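Local coordinates for probable TonB-dependent siderophore receptor PiuA (Acinetobacter baumannii, PDB 5FP1), which is probably involved in the first step of iron uptake, binding iron-chelating siderophores at the outer membrane as a TonB-dependent receptor, at residues Y97-R102 against N138-V143; S220-Q225 against N269-I274; N288-A293 against E328-Q333; A353-Q358 against E417-Y422. One frame throughout, in Å; residues are numbered along the deposited sequence.

Contact 1: Y97-R102 against N138-V143; sequences YIDGIR and NMISKV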
# COMPACT_ATOMS: atom_id res chain seq x y z
N TYR A 97 3.71 -6.14 -3.14
CA TYR A 97 4.73 -6.84 -3.90
C TYR A 97 5.88 -5.89 -4.27
O TYR A 97 5.70 -4.68 -4.47
CB TYR A 97 4.10 -7.44 -5.21
CG TYR A 97 3.17 -8.59 -4.94
CD1 TYR A 97 1.85 -8.37 -4.50
CD2 TYR A 97 3.59 -9.90 -5.11
CE1 TYR A 97 1.01 -9.43 -4.17
CE2 TYR A 97 2.76 -10.96 -4.81
CZ TYR A 97 1.46 -10.73 -4.35
OH TYR A 97 0.65 -11.81 -4.03
N ILE A 98 7.08 -6.45 -4.31
CA ILE A 98 8.26 -5.77 -4.81
C ILE A 98 8.79 -6.60 -5.98
O ILE A 98 9.16 -7.77 -5.82
CB ILE A 98 9.32 -5.58 -3.70
CG1 ILE A 98 10.60 -4.96 -4.28
CG2 ILE A 98 9.68 -6.89 -3.04
CD1 ILE A 98 10.56 -3.45 -4.27
N ASP A 99 8.76 -6.01 -7.17
CA ASP A 99 9.08 -6.74 -8.41
C ASP A 99 8.44 -8.11 -8.45
O ASP A 99 9.07 -9.13 -8.77
CB ASP A 99 10.61 -6.83 -8.60
CG ASP A 99 11.23 -5.46 -8.66
OD1 ASP A 99 10.89 -4.72 -9.61
OD2 ASP A 99 11.97 -5.07 -7.73
N GLY A 100 7.15 -8.16 -8.13
CA GLY A 100 6.39 -9.41 -8.29
C GLY A 100 6.53 -10.43 -7.20
O GLY A 100 5.95 -11.51 -7.28
N ILE A 101 7.27 -10.10 -6.15
CA ILE A 101 7.41 -10.99 -5.00
C ILE A 101 6.79 -10.34 -3.78
O ILE A 101 7.04 -9.16 -3.52
CB ILE A 101 8.89 -11.31 -4.76
CG1 ILE A 101 9.39 -12.14 -5.96
CG2 ILE A 101 9.09 -12.04 -3.43
CD1 ILE A 101 10.77 -12.75 -5.79
N ARG A 102 5.94 -11.08 -3.07
CA ARG A 102 5.23 -10.54 -1.92
C ARG A 102 6.22 -10.12 -0.83
O ARG A 102 7.13 -10.87 -0.49
CB ARG A 102 4.25 -11.57 -1.33
CG ARG A 102 3.21 -10.92 -0.44
CD ARG A 102 2.47 -11.93 0.43
NE ARG A 102 1.88 -12.98 -0.41
CZ ARG A 102 0.60 -13.06 -0.79
NH1 ARG A 102 -0.30 -12.16 -0.41
NH2 ARG A 102 0.22 -14.10 -1.55
N ASN A 138 2.29 -3.40 -6.78
CA ASN A 138 3.58 -3.98 -7.13
C ASN A 138 4.54 -2.85 -7.41
O ASN A 138 4.32 -2.05 -8.34
CB ASN A 138 3.42 -4.89 -8.35
CG ASN A 138 4.70 -5.64 -8.70
OD1 ASN A 138 5.65 -5.72 -7.89
ND2 ASN A 138 4.76 -6.15 -9.93
N MET A 139 5.55 -2.69 -6.56
CA MET A 139 6.53 -1.64 -6.74
C MET A 139 7.70 -2.18 -7.58
O MET A 139 8.27 -3.22 -7.27
CB MET A 139 6.98 -1.09 -5.38
CG MET A 139 5.84 -0.34 -4.63
SD MET A 139 6.40 0.02 -2.99
CE MET A 139 7.28 1.51 -3.34
N ILE A 140 8.02 -1.49 -8.66
CA ILE A 140 9.02 -1.93 -9.64
C ILE A 140 10.32 -1.18 -9.32
O ILE A 140 10.31 0.03 -9.25
CB ILE A 140 8.62 -1.55 -11.08
CG1 ILE A 140 7.21 -2.06 -11.40
CG2 ILE A 140 9.63 -2.05 -12.11
CD1 ILE A 140 7.02 -3.54 -11.23
N SER A 141 11.40 -1.91 -9.09
CA SER A 141 12.64 -1.33 -8.58
C SER A 141 13.52 -0.87 -9.73
O SER A 141 13.51 -1.48 -10.81
CB SER A 141 13.43 -2.36 -7.79
OG SER A 141 12.67 -2.88 -6.73
N LYS A 142 14.27 0.18 -9.47
CA LYS A 142 15.37 0.57 -10.34
C LYS A 142 16.47 -0.46 -10.21
O LYS A 142 16.94 -0.73 -9.12
CB LYS A 142 15.93 1.91 -9.87
CG LYS A 142 14.97 3.07 -10.09
CD LYS A 142 15.42 4.30 -9.32
CE LYS A 142 14.60 5.50 -9.74
NZ LYS A 142 14.59 6.55 -8.70
N VAL A 143 16.93 -0.99 -11.33
CA VAL A 143 18.07 -1.88 -11.28
C VAL A 143 19.14 -1.57 -12.36
O VAL A 143 18.88 -0.88 -13.35
CB VAL A 143 17.60 -3.36 -11.34
CG1 VAL A 143 16.86 -3.64 -12.63
CG2 VAL A 143 18.77 -4.31 -11.15
O HOH W 1 12.95 -3.97 -11.30

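Contact 2: S220-Q225 against N269-I274; sequences SYYYLQ and NHIGTI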
# COMPACT_ATOMS: atom_id res chain seq x y z
N SER A 220 20.89 -8.02 -6.44
CA SER A 220 20.50 -6.71 -5.94
C SER A 220 20.25 -6.75 -4.44
O SER A 220 20.01 -7.81 -3.85
CB SER A 220 19.29 -6.18 -6.71
OG SER A 220 18.17 -6.92 -6.38
N TYR A 221 20.38 -5.58 -3.82
CA TYR A 221 20.21 -5.43 -2.40
C TYR A 221 19.51 -4.12 -2.18
O TYR A 221 19.73 -3.15 -2.91
CB TYR A 221 21.58 -5.43 -1.72
CG TYR A 221 21.57 -5.11 -0.25
CD1 TYR A 221 20.96 -5.98 0.68
CD2 TYR A 221 22.20 -3.97 0.25
CE1 TYR A 221 20.98 -5.69 2.04
CE2 TYR A 221 22.21 -3.68 1.61
CZ TYR A 221 21.58 -4.54 2.49
OH TYR A 221 21.61 -4.27 3.85
N TYR A 222 18.65 -4.10 -1.15
CA TYR A 222 17.91 -2.93 -0.77
C TYR A 222 17.96 -2.83 0.74
O TYR A 222 17.78 -3.82 1.45
CB TYR A 222 16.45 -3.04 -1.23
CG TYR A 222 15.60 -1.83 -0.86
CD1 TYR A 222 15.67 -0.67 -1.59
CD2 TYR A 222 14.74 -1.86 0.24
CE1 TYR A 222 14.91 0.44 -1.26
CE2 TYR A 222 13.98 -0.76 0.58
CZ TYR A 222 14.06 0.39 -0.17
OH TYR A 222 13.29 1.51 0.14
N TYR A 223 18.19 -1.62 1.22
CA TYR A 223 18.25 -1.33 2.65
C TYR A 223 17.60 0.01 2.90
O TYR A 223 17.88 0.99 2.21
CB TYR A 223 19.69 -1.26 3.14
CG TYR A 223 19.89 -0.55 4.48
CD1 TYR A 223 19.67 -1.22 5.68
CD2 TYR A 223 20.31 0.77 4.54
CE1 TYR A 223 19.87 -0.59 6.90
CE2 TYR A 223 20.52 1.42 5.75
CZ TYR A 223 20.31 0.74 6.93
OH TYR A 223 20.53 1.40 8.13
N LEU A 224 16.75 0.03 3.92
CA LEU A 224 16.15 1.25 4.42
C LEU A 224 15.97 1.17 5.91
O LEU A 224 15.47 0.16 6.45
CB LEU A 224 14.78 1.49 3.78
CG LEU A 224 14.10 2.81 4.16
CD1 LEU A 224 14.75 3.99 3.50
CD2 LEU A 224 12.62 2.80 3.81
N GLN A 225 16.37 2.24 6.59
CA GLN A 225 16.26 2.28 8.04
C GLN A 225 15.72 3.62 8.47
O GLN A 225 16.16 4.67 7.97
CB GLN A 225 17.62 1.99 8.72
CG GLN A 225 17.47 1.79 10.22
CD GLN A 225 18.68 1.13 10.90
OE1 GLN A 225 19.59 0.56 10.25
NE2 GLN A 225 18.68 1.19 12.23
N ASN A 269 14.65 -2.55 7.04
CA ASN A 269 14.34 -3.49 6.00
C ASN A 269 15.55 -3.77 5.11
O ASN A 269 16.21 -2.84 4.68
CB ASN A 269 13.18 -2.99 5.17
CG ASN A 269 11.85 -3.17 5.89
OD1 ASN A 269 11.25 -4.25 5.86
ND2 ASN A 269 11.45 -2.15 6.61
N HIS A 270 15.77 -5.06 4.86
CA HIS A 270 16.82 -5.53 3.96
C HIS A 270 16.17 -6.47 2.99
O HIS A 270 15.38 -7.34 3.39
CB HIS A 270 17.87 -6.34 4.73
CG HIS A 270 18.55 -5.59 5.82
ND1 HIS A 270 19.84 -5.11 5.69
CD2 HIS A 270 18.17 -5.29 7.09
CE1 HIS A 270 20.20 -4.52 6.82
NE2 HIS A 270 19.20 -4.60 7.68
N ILE A 271 16.51 -6.34 1.70
CA ILE A 271 16.07 -7.32 0.71
C ILE A 271 17.28 -7.68 -0.20
O ILE A 271 17.92 -6.79 -0.74
CB ILE A 271 14.94 -6.78 -0.22
CG1 ILE A 271 13.76 -6.24 0.59
CG2 ILE A 271 14.47 -7.89 -1.19
CD1 ILE A 271 12.69 -5.56 -0.25
N GLY A 272 17.52 -8.97 -0.36
CA GLY A 272 18.58 -9.48 -1.25
C GLY A 272 17.93 -10.37 -2.31
O GLY A 272 17.14 -11.26 -1.98
N THR A 273 18.25 -10.12 -3.57
CA THR A 273 17.63 -10.85 -4.68
C THR A 273 18.68 -11.37 -5.67
O THR A 273 19.60 -10.64 -6.02
CB THR A 273 16.66 -9.94 -5.44
OG1 THR A 273 15.71 -9.37 -4.52
CG2 THR A 273 15.92 -10.69 -6.49
N ILE A 274 18.50 -12.62 -6.10
CA ILE A 274 19.27 -13.19 -7.19
C ILE A 274 18.33 -13.66 -8.30
O ILE A 274 17.52 -14.56 -8.08
CB ILE A 274 20.11 -14.40 -6.74
CG1 ILE A 274 21.01 -14.02 -5.56
CG2 ILE A 274 20.97 -14.89 -7.90
CD1 ILE A 274 21.52 -15.22 -4.78
O HOH W 2 17.05 -6.73 -3.55
O HOH W 3 18.36 -9.21 -8.58
O HOH W 4 12.68 0.42 6.81

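Contact 3: N288-A293 against E328-Q333; sequences NTAMYA and ETFTDQ. With C8E ((hydroxyethyloxy)tri(ethyloxy)octane), chain J.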
# COMPACT_ATOMS: atom_id res chain seq x y z
N ASN A 288 14.64 -17.81 -12.83
CA ASN A 288 14.54 -18.12 -11.42
C ASN A 288 14.88 -16.89 -10.62
O ASN A 288 15.90 -16.25 -10.84
CB ASN A 288 15.46 -19.27 -10.97
CG ASN A 288 15.19 -19.70 -9.53
OD1 ASN A 288 15.89 -19.29 -8.59
ND2 ASN A 288 14.15 -20.45 -9.34
N THR A 289 14.00 -16.55 -9.68
CA THR A 289 14.24 -15.41 -8.81
C THR A 289 14.21 -15.92 -7.37
O THR A 289 13.25 -16.55 -6.92
CB THR A 289 13.20 -14.31 -9.04
OG1 THR A 289 13.08 -14.00 -10.43
CG2 THR A 289 13.58 -13.02 -8.27
N ALA A 290 15.29 -15.67 -6.64
CA ALA A 290 15.37 -16.00 -5.23
C ALA A 290 15.45 -14.68 -4.46
O ALA A 290 16.26 -13.81 -4.83
CB ALA A 290 16.59 -16.88 -4.97
N MET A 291 14.61 -14.50 -3.44
CA MET A 291 14.56 -13.24 -2.65
C MET A 291 14.58 -13.56 -1.16
O MET A 291 13.88 -14.44 -0.70
CB MET A 291 13.34 -12.36 -2.96
CG MET A 291 12.98 -11.31 -1.84
SD MET A 291 11.83 -10.13 -2.58
CE MET A 291 11.10 -9.47 -1.11
N TYR A 292 15.43 -12.85 -0.45
CA TYR A 292 15.62 -13.02 0.97
C TYR A 292 15.26 -11.66 1.58
O TYR A 292 15.80 -10.64 1.18
CB TYR A 292 17.09 -13.35 1.26
CG TYR A 292 17.62 -14.62 0.57
CD1 TYR A 292 18.07 -14.60 -0.76
CD2 TYR A 292 17.69 -15.84 1.26
CE1 TYR A 292 18.54 -15.74 -1.38
CE2 TYR A 292 18.17 -16.99 0.65
CZ TYR A 292 18.59 -16.92 -0.67
OH TYR A 292 19.06 -18.06 -1.27
N ALA A 293 14.34 -11.63 2.54
CA ALA A 293 13.93 -10.35 3.12
C ALA A 293 14.00 -10.40 4.63
O ALA A 293 13.62 -11.39 5.24
CB ALA A 293 12.54 -9.95 2.68
N GLU A 328 11.70 -12.74 8.84
CA GLU A 328 12.56 -13.17 7.73
C GLU A 328 11.77 -13.98 6.74
O GLU A 328 10.99 -14.87 7.14
CB GLU A 328 13.75 -14.01 8.26
CG GLU A 328 14.60 -13.20 9.21
CD GLU A 328 15.90 -13.89 9.66
OE1 GLU A 328 16.16 -15.05 9.27
OE2 GLU A 328 16.65 -13.25 10.42
N THR A 329 11.97 -13.70 5.47
CA THR A 329 11.21 -14.40 4.42
C THR A 329 12.15 -14.85 3.31
O THR A 329 13.04 -14.11 2.91
CB THR A 329 10.14 -13.47 3.78
OG1 THR A 329 9.34 -12.86 4.82
CG2 THR A 329 9.27 -14.26 2.84
N PHE A 330 11.95 -16.06 2.82
CA PHE A 330 12.61 -16.53 1.61
C PHE A 330 11.55 -16.89 0.59
O PHE A 330 10.59 -17.60 0.91
CB PHE A 330 13.45 -17.79 1.87
CG PHE A 330 13.98 -18.43 0.59
CD1 PHE A 330 14.96 -17.81 -0.15
CD2 PHE A 330 13.46 -19.62 0.13
CE1 PHE A 330 15.44 -18.37 -1.33
CE2 PHE A 330 13.92 -20.18 -1.05
CZ PHE A 330 14.89 -19.54 -1.79
N THR A 331 11.74 -16.41 -0.64
CA THR A 331 10.84 -16.74 -1.74
C THR A 331 11.67 -17.18 -2.94
O THR A 331 12.69 -16.56 -3.25
CB THR A 331 9.97 -15.52 -2.11
OG1 THR A 331 9.29 -15.04 -0.94
CG2 THR A 331 8.94 -15.88 -3.18
N ASP A 332 11.21 -18.21 -3.63
CA ASP A 332 11.79 -18.56 -4.93
C ASP A 332 10.65 -18.70 -5.94
O ASP A 332 9.68 -19.42 -5.68
CB ASP A 332 12.57 -19.85 -4.85
CG ASP A 332 13.42 -20.09 -6.09
OD1 ASP A 332 12.83 -20.36 -7.17
OD2 ASP A 332 14.65 -19.91 -5.99
N GLN A 333 10.77 -18.01 -7.07
CA GLN A 333 9.83 -18.14 -8.20
C GLN A 333 10.58 -18.64 -9.43
O GLN A 333 11.59 -18.06 -9.83
CB GLN A 333 9.24 -16.78 -8.59
CG GLN A 333 8.42 -16.11 -7.53
CD GLN A 333 7.90 -14.76 -7.99
OE1 GLN A 333 8.52 -14.10 -8.82
NE2 GLN A 333 6.78 -14.33 -7.41
C1 C8E J . 12.64 -18.80 7.64
C2 C8E J . 12.74 -18.11 6.30
C3 C8E J . 14.10 -17.45 6.11
C4 C8E J . 15.08 -18.39 5.43
C5 C8E J . 16.48 -17.79 5.30
C6 C8E J . 16.43 -16.46 4.56
C7 C8E J . 16.20 -15.29 5.51
C8 C8E J . 16.67 -13.98 4.89
O9 C8E J . 17.41 -13.26 5.87
C10 C8E J . 17.69 -11.89 5.52
C11 C8E J . 18.13 -11.73 4.06
O12 C8E J . 18.67 -10.42 3.83
O HOH W 5 11.41 -15.95 -11.67
O HOH W 6 10.99 -13.27 0.23
O HOH W 7 10.48 -10.73 6.08

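Contact 4: A353-Q358 against E417-Y422; sequences AEYSKQ and ESTSVY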
# COMPACT_ATOMS: atom_id res chain seq x y z
N ALA A 353 6.11 -21.81 -10.88
CA ALA A 353 5.95 -22.39 -9.58
C ALA A 353 6.60 -21.44 -8.57
O ALA A 353 7.50 -20.70 -8.92
CB ALA A 353 6.63 -23.73 -9.52
N GLU A 354 6.13 -21.49 -7.34
CA GLU A 354 6.67 -20.61 -6.31
C GLU A 354 6.71 -21.31 -4.97
O GLU A 354 5.84 -22.14 -4.67
CB GLU A 354 5.85 -19.32 -6.25
CG GLU A 354 6.38 -18.35 -5.21
CD GLU A 354 5.69 -16.99 -5.22
OE1 GLU A 354 5.29 -16.49 -6.30
OE2 GLU A 354 5.57 -16.41 -4.13
N TYR A 355 7.72 -20.99 -4.18
CA TYR A 355 7.81 -21.45 -2.81
C TYR A 355 8.14 -20.24 -1.93
O TYR A 355 8.97 -19.45 -2.29
CB TYR A 355 8.92 -22.48 -2.66
CG TYR A 355 9.19 -22.82 -1.22
CD1 TYR A 355 8.37 -23.68 -0.52
CD2 TYR A 355 10.24 -22.22 -0.53
CE1 TYR A 355 8.59 -23.97 0.81
CE2 TYR A 355 10.47 -22.51 0.81
CZ TYR A 355 9.64 -23.38 1.46
OH TYR A 355 9.86 -23.67 2.79
N SER A 356 7.53 -20.13 -0.77
CA SER A 356 8.00 -19.14 0.21
C SER A 356 7.83 -19.60 1.61
O SER A 356 6.93 -20.38 1.93
CB SER A 356 7.30 -17.79 0.06
OG SER A 356 5.93 -17.93 0.26
N LYS A 357 8.69 -19.10 2.48
CA LYS A 357 8.57 -19.39 3.88
C LYS A 357 8.95 -18.16 4.68
O LYS A 357 9.99 -17.54 4.44
CB LYS A 357 9.43 -20.58 4.30
CG LYS A 357 9.18 -20.99 5.73
CD LYS A 357 10.08 -22.14 6.16
CE LYS A 357 9.67 -22.66 7.52
NZ LYS A 357 10.34 -23.97 7.78
N GLN A 358 8.08 -17.81 5.61
CA GLN A 358 8.26 -16.61 6.42
C GLN A 358 8.18 -16.98 7.88
O GLN A 358 7.28 -17.71 8.28
CB GLN A 358 7.18 -15.59 6.10
CG GLN A 358 7.37 -14.28 6.82
CD GLN A 358 6.27 -13.25 6.52
OE1 GLN A 358 5.33 -13.47 5.73
NE2 GLN A 358 6.39 -12.12 7.19
N GLU A 417 4.11 -20.88 5.31
CA GLU A 417 4.78 -21.59 4.24
C GLU A 417 3.77 -21.77 3.11
O GLU A 417 2.63 -22.20 3.33
CB GLU A 417 5.28 -22.94 4.76
CG GLU A 417 6.16 -23.68 3.75
CD GLU A 417 6.88 -24.87 4.40
OE1 GLU A 417 6.31 -25.46 5.32
OE2 GLU A 417 7.99 -25.21 3.98
N SER A 418 4.20 -21.48 1.89
CA SER A 418 3.33 -21.63 0.74
C SER A 418 4.03 -22.31 -0.41
O SER A 418 5.26 -22.28 -0.53
CB SER A 418 2.82 -20.28 0.27
OG SER A 418 3.88 -19.49 -0.23
N THR A 419 3.23 -22.90 -1.27
CA THR A 419 3.71 -23.53 -2.48
C THR A 419 2.64 -23.44 -3.54
O THR A 419 1.48 -23.75 -3.29
CB THR A 419 3.99 -25.01 -2.25
OG1 THR A 419 4.77 -25.16 -1.05
CG2 THR A 419 4.73 -25.58 -3.45
N SER A 420 3.03 -23.05 -4.75
CA SER A 420 2.05 -22.84 -5.79
C SER A 420 2.57 -23.15 -7.16
O SER A 420 3.77 -23.13 -7.43
CB SER A 420 1.56 -21.39 -5.76
OG SER A 420 2.62 -20.48 -5.63
N VAL A 421 1.62 -23.41 -8.06
CA VAL A 421 1.90 -23.65 -9.46
C VAL A 421 0.81 -22.90 -10.24
O VAL A 421 -0.34 -22.87 -9.80
CB VAL A 421 1.78 -25.15 -9.80
CG1 VAL A 421 2.18 -25.42 -11.25
CG2 VAL A 421 2.59 -26.00 -8.83
N TYR A 422 1.15 -22.30 -11.37
CA TYR A 422 0.19 -21.58 -12.16
C TYR A 422 0.49 -21.66 -13.66
O TYR A 422 1.60 -21.96 -14.10
CB TYR A 422 0.17 -20.08 -11.73
CG TYR A 422 1.46 -19.41 -12.05
CD1 TYR A 422 2.54 -19.49 -11.17
CD2 TYR A 422 1.64 -18.75 -13.25
CE1 TYR A 422 3.76 -18.92 -11.50
CE2 TYR A 422 2.85 -18.19 -13.58
CZ TYR A 422 3.91 -18.29 -12.71
OH TYR A 422 5.10 -17.70 -13.06
O HOH W 8 4.45 -17.57 -1.86
O HOH W 9 9.68 -26.05 6.15

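Contact 1: Y97-R102 against N138-V143
The carboxylate of Asp-99 grips Ser-141 twice. OD1 takes the backbone N-H of Ser-141 (Asp-99 OD1 to Ser-141 N 2.9 Å), and OD2 takes the hydroxyl in a short bond (Asp-99 OD2 to Ser-141 OG 2.5 Å). Each oxygen uses its syn lone pair, the side facing its twin. This fork closes a short parallel strand pairing in the plug domain of the receptor, where 97-98 runs beside 138-139 before the chain reverses into 101-102. Asp-99 sits with Gly-100 at the corner of a type I' turn from Ile-98 to Ile-101. Water 1 adds a further link, donating to both Asp-99 OD1 and Ser-141 O.

The turn is also held from the other strand by Asn-138. Its CG, anti to the backbone N (chi1 -175°), brings the amide to the turn, where OD1 accepts the N-H of Gly-100 (Asn-138 OD1 to Gly-100 N 2.9 Å). Two backbone bonds join the strands as well, Met-139 N to Tyr-97 O at 2.9 Å and Asp-99 N to Met-139 O at 2.8 Å.

Packing is modest beyond this polar core. Tyr-97 lays its CB against the Asn-138 amide while its ring leads away, its hydroxyl bonded to Gly-128 O. Met-139 turns to the same side of the sheet as Ile-98, but its end leads away and the side chain touches Val-114. Ile-98 reaches further across, and its CD1 comes to 3.3 Å from Ser-141 OG, the same oxygen that binds Asp-99.

Contact 2: S220-Q225 against N269-I274
Asn-269 pairs with Leu-224 through two backbone bonds, and water 4 joins its ND2 to Leu-224 O, while its OD1 is bonded to Ser-295. Next comes His-270, on the opposite face, in an aromatic cluster with Tyr-221 and Tyr-223. With Tyr-221 CG anti to its backbone N (chi1 172°) and His-270 CG anti to its carbonyl carbon (chi1 -60°), these two lie side by side, pointing the same way. The imidazole presents its edge to the Tyr-221 hydroxyl (His-270 ND1 to Tyr-221 OH 2.7 Å), and either atom could be the donor. Tyr-223 CD1 sits over one face of the same ring, 3.5 Å from His-270 CE1, the two planes 52° apart. NE2 is bonded to Glu-268, so both imidazole nitrogens have partners and the ring's rotation is fixed.

Ile-271 returns to the first face and meets Tyr-222 at the base of the side chains (CB to CB 4.2 Å). Gly-272 lies across from Tyr-221. At Thr-273, two backbone bonds tie the chain to Ser-220, and water 2 bridges Thr-273 OG1, Ser-220 OG and Ile-271 O.

In the barrel wall, strand 197-209 is the next neighbour of 220-225, strand 284-304 that of 269-274, and Tyr-222 meets Phe-112 of the plug.

Contact 3: N288-A293 against E328-Q333
Tyr-292 and Phe-330 lie side by side, pointing the same way. Phe-330 CD1 sits over one face of the tyrosine ring, offset toward its rim, 3.4 Å from Tyr-292 CE2. The planes are 46° apart, an oblique pairing. The two rings converge from different rotamers: Tyr-292 CG is anti to its carbonyl carbon (chi1 -59°), whereas Phe-330 CG is anti to its backbone N (chi1 171°). Farther along this face Ala-290 CB packs 4.1 Å from Phe-330 CE1.

A bound C8E detergent lies against the pair. Its C6 approaches the Tyr-292 ring in plane at the edge, its C11 touches Tyr-292 CB at 3.4 Å, and its C4 rests near Phe-330 CB. Glu-328 flanks the detergent, its carboxylate salt-bridged to Lys-294. Detergent against aromatic side chains is consistent with the membrane-facing surface of a TonB-dependent receptor barrel, and the two strands here form one antiparallel hairpin of that wall. At the end of the pairing away from the detergent, Asn-288 and Asp-332 cross at about a right angle. Their ND2-to-OD1 bond is modelled very short and is doubtful in detail.

Six backbone hydrogen bonds, in the pairs Thr-289 with Gln-333, Met-291 with Thr-331 and Ala-293 with Thr-329, set the register that brings the rings together. On the face of those residues, water 5 joins Thr-289 OG1 to Gln-333 O, and water 6 lies 2.7 Å from Thr-331 OG1 and donates to Met-291 O. Thr-289, Met-291, Thr-331 and Gln-333 all touch Ile-101 of the plug, and Gln-333 NE2 is bonded to both Gly-100 O and Glu-354.

Contact 4: A353-Q358 against E417-Y422
Glu-354 and Ser-420, and next to them Ser-356 and Ser-418, form the more closely packed face of this antiparallel pairing of two barrel strands. Each pair is tied by two backbone hydrogen bonds, among them Glu-354 N to Ser-420 O at 2.9 Å and Ser-418 N to Ser-356 O at 2.9 Å. Small serine side chains keep this face compact: the buried Ser-420 has its OG 3.5 Å from Glu-354 CB. With its hydroxyl between the backbone N and the carbonyl carbon (chi1 61°), Ser-356 holds OG on the same face as Ser-418 OG. Ser-418 is modelled in two conformers, so its OG contacts, including the one to water 8, hold for one copy. Water 8 also donates to Glu-354 OE2. The other carboxylate oxygen of Glu-354, OE1, is bonded to Gln-333 on the adjoining strand, and Tyr-422, at the end of the pairing, has its hydroxyl on Asn-350 and its ring in a cation-pi contact with Lys-32.

The opposite face, with Ala-353, Tyr-355, Lys-357, Glu-417, Thr-419 and Val-421, is the looser side, with Thr-419 and Val-421 each in two conformers. A C8E detergent lies about 4 Å from the side chain of Lys-357. Here the Tyr-355 and Glu-417 side chains cross obliquely. Tyr-355 OH donates to Glu-417 OE2 at 2.7 Å, meeting the oxygen on its anti side and 21° out of the carboxylate plane; ring and carboxylate are turned 67° apart. Lys-357 does not reach that oxygen directly. Its NZ is 4.6 Å from Glu-417 OE2, and water 9 spans the interval, accepting from NZ at 2.7 Å and donating to OE2.

Contacts 2, 3 and 4 follow one another round the barrel wall. Centres of contacts 2 and 3 are 11 Å apart, those of 3 and 4 are 10 Å apart, and those of 2 and 4 are 21 Å apart. Gly-272 O to Tyr-292 N (2.8 Å) stitches contact 2 to contact 3; Phe-330 O to Lys-357 N (2.9 Å) stitches contact 3 to contact 4. Contact 1 belongs to the plug inside, its centre 12 Å from those of contacts 2 and 3. It touches contact 3 alone of the three, where Ile-101 CG2 packs 3.4 Å from Met-291 SD. Detergent lies beside contacts 2, 3 and 4, but about 12 Å from the Ile-98 side chain of contact 1.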